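Long-range contact in putative aminopeptidase (Leishmania major, PDB 5NTH), which probably acts as a manganese-dependent M17 leucyl aminopeptidase, removing amino acids from the N-termini of peptides: residues 381-386 with 476-481. Sequence-based numbering, arbitrary orientation.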
loop_
_atom_site.group_PDB
_atom_site.type_symbol
_atom_site.label_atom_id
_atom_site.label_comp_id
_atom_site.label_asym_id
_atom_site.label_seq_id
_atom_site.Cartn_x
_atom_site.Cartn_y
_atom_site.Cartn_z
ATOM N N SER A 381 14.019 -31.059 -7.094
ATOM C CA SER A 381 12.996 -30.292 -7.795
ATOM C C SER A 381 12.590 -29.068 -6.972
ATOM O O SER A 381 12.461 -29.158 -5.754
ATOM C CB SER A 381 11.778 -31.175 -8.075
ATOM O OG SER A 381 11.166 -31.585 -6.868
ATOM N N VAL A 382 12.380 -27.933 -7.625
ATOM C CA VAL A 382 12.099 -26.705 -6.893
ATOM C C VAL A 382 10.825 -26.065 -7.374
ATOM O O VAL A 382 10.651 -25.862 -8.572
ATOM C CB VAL A 382 13.255 -25.683 -7.018
ATOM C CG1 VAL A 382 12.890 -24.368 -6.347
ATOM C CG2 VAL A 382 14.492 -26.235 -6.358
ATOM N N GLU A 383 9.951 -25.717 -6.440
ATOM C CA GLU A 383 8.716 -25.017 -6.795
ATOM C C GLU A 383 8.904 -23.508 -6.621
ATOM O O GLU A 383 8.983 -23.008 -5.503
ATOM C CB GLU A 383 7.527 -25.485 -5.952
ATOM C CG GLU A 383 6.193 -25.071 -6.585
ATOM C CD GLU A 383 4.975 -25.296 -5.704
ATOM O OE1 GLU A 383 5.165 -25.655 -4.516
ATOM O OE2 GLU A 383 3.824 -25.088 -6.209
ATOM N N VAL A 384 8.937 -22.794 -7.729
ATOM C CA VAL A 384 9.175 -21.360 -7.712
ATOM C C VAL A 384 7.949 -20.621 -7.239
ATOM O O VAL A 384 6.994 -20.538 -7.954
ATOM C CB VAL A 384 9.536 -20.859 -9.122
ATOM C CG1 VAL A 384 9.770 -19.358 -9.124
ATOM C CG2 VAL A 384 10.783 -21.583 -9.644
ATOM N N MET A 385 7.986 -20.058 -6.044
ATOM C CA MET A 385 6.871 -19.256 -5.517
ATOM C C MET A 385 7.051 -17.764 -5.691
ATOM O O MET A 385 6.067 -17.016 -5.723
ATOM C CB MET A 385 6.698 -19.535 -4.040
ATOM C CG MET A 385 6.437 -20.986 -3.712
ATOM S SD MET A 385 4.708 -21.392 -3.981
ATOM C CE MET A 385 4.587 -21.579 -5.753
ATOM N N ASN A 386 8.301 -17.329 -5.751
ATOM C CA ASN A 386 8.630 -15.952 -6.015
ATOM C C ASN A 386 9.806 -15.908 -6.919
ATOM O O ASN A 386 10.888 -16.344 -6.510
ATOM C CB ASN A 386 8.963 -15.194 -4.745
ATOM C CG ASN A 386 9.039 -13.701 -4.995
ATOM O OD1 ASN A 386 9.924 -13.256 -5.706
ATOM N ND2 ASN A 386 8.091 -12.931 -4.464
ATOM N N ASP A 476 10.438 -31.009 -4.248
ATOM C CA ASP A 476 11.297 -31.249 -3.096
ATOM C C ASP A 476 11.317 -30.055 -2.152
ATOM O O ASP A 476 11.287 -30.238 -0.945
ATOM C CB ASP A 476 12.703 -31.670 -3.539
ATOM C CG ASP A 476 12.705 -33.033 -4.185
ATOM O OD1 ASP A 476 12.078 -33.991 -3.587
ATOM O OD2 ASP A 476 13.321 -33.130 -5.290
ATOM N N MET A 477 11.299 -28.849 -2.725
ATOM C CA MET A 477 11.279 -27.627 -1.946
ATOM C C MET A 477 10.740 -26.451 -2.752
ATOM O O MET A 477 10.693 -26.487 -3.981
ATOM C CB MET A 477 12.699 -27.308 -1.541
ATOM C CG MET A 477 13.619 -27.025 -2.729
ATOM S SD MET A 477 15.378 -27.118 -2.367
ATOM C CE MET A 477 15.368 -26.298 -0.772
ATOM N N ARG A 478 10.381 -25.388 -2.053
ATOM C CA ARG A 478 10.072 -24.116 -2.715
ATOM C C ARG A 478 11.333 -23.315 -2.793
ATOM O O ARG A 478 12.368 -23.812 -2.389
ATOM C CB ARG A 478 9.020 -23.372 -1.924
ATOM C CG ARG A 478 7.821 -24.254 -1.806
ATOM C CD ARG A 478 6.568 -23.573 -1.388
ATOM N NE ARG A 478 5.480 -24.188 -2.148
ATOM C CZ ARG A 478 4.204 -24.198 -1.787
ATOM N NH1 ARG A 478 3.317 -24.793 -2.565
ATOM N NH2 ARG A 478 3.810 -23.603 -0.663
ATOM N N ASN A 479 11.276 -22.092 -3.297
ATOM C CA ASN A 479 12.448 -21.233 -3.246
ATOM C C ASN A 479 12.309 -19.994 -2.349
ATOM O O ASN A 479 13.132 -19.114 -2.414
ATOM C CB ASN A 479 12.834 -20.822 -4.648
ATOM C CG ASN A 479 11.985 -19.697 -5.161
ATOM O OD1 ASN A 479 10.836 -19.538 -4.741
ATOM N ND2 ASN A 479 12.546 -18.879 -6.045
ATOM N N ILE A 480 11.261 -19.916 -1.538
ATOM C CA ILE A 480 11.065 -18.819 -0.557
ATOM C C ILE A 480 10.330 -19.496 0.604
ATOM O O ILE A 480 9.699 -20.515 0.410
ATOM C CB ILE A 480 10.253 -17.620 -1.135
ATOM N N ALA A 481 10.401 -18.962 1.807
ATOM C CA ALA A 481 9.793 -19.638 2.946
ATOM C C ALA A 481 8.287 -19.409 2.966
ATOM O O ALA A 481 7.807 -18.402 2.504
ATOM C CB ALA A 481 10.437 -19.171 4.249
#
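A short parallel strand pair in the catalytic domain joins Val382 and Glu383 to Met477 and Arg478. Its ladder runs from Met477 N to Ser381 O and Glu383 N to Met477 O (2.7 Å), ending weakly with Asn479 N to Glu383 O. On one face Val382 CG2 rests against Met477 CG (3.8 Å), apolar chains that Phe495 also touches. On the other, NE and NH1 of Arg478 both donate to Glu383 OE1 in a salt bridge (2.8 Å each), and Ser472 OG bonds the same oxygen. The extended glutamate, CG anti to the backbone N (chi1 -163°), carries OE1 to the NE/NH1 edge in the guanidinium plane, its carboxylate turned 48° from that plane. Met385, unbranched and bent at chi2 and chi3, lays SD over one guanidinium face, toward its rim. Strand 373-375 completes a three-stranded sheet, antiparallel to 381-383. Where 381-383 begins, two short side chains each accept the other residue's N-H: Asp476 OD2 from Ser381 N, Ser381 OG from Asp476 N; Asp476 OD1 accepts from Ala167 N of a neighbouring subunit. Asn479's amide, acceptor beside donor, suits backbone beyond the ladder: OD1 accepts from Met385 N, 45° above the carbonyl plane, and ND2 donates to Asn386 O, near manganese ligand Asp388.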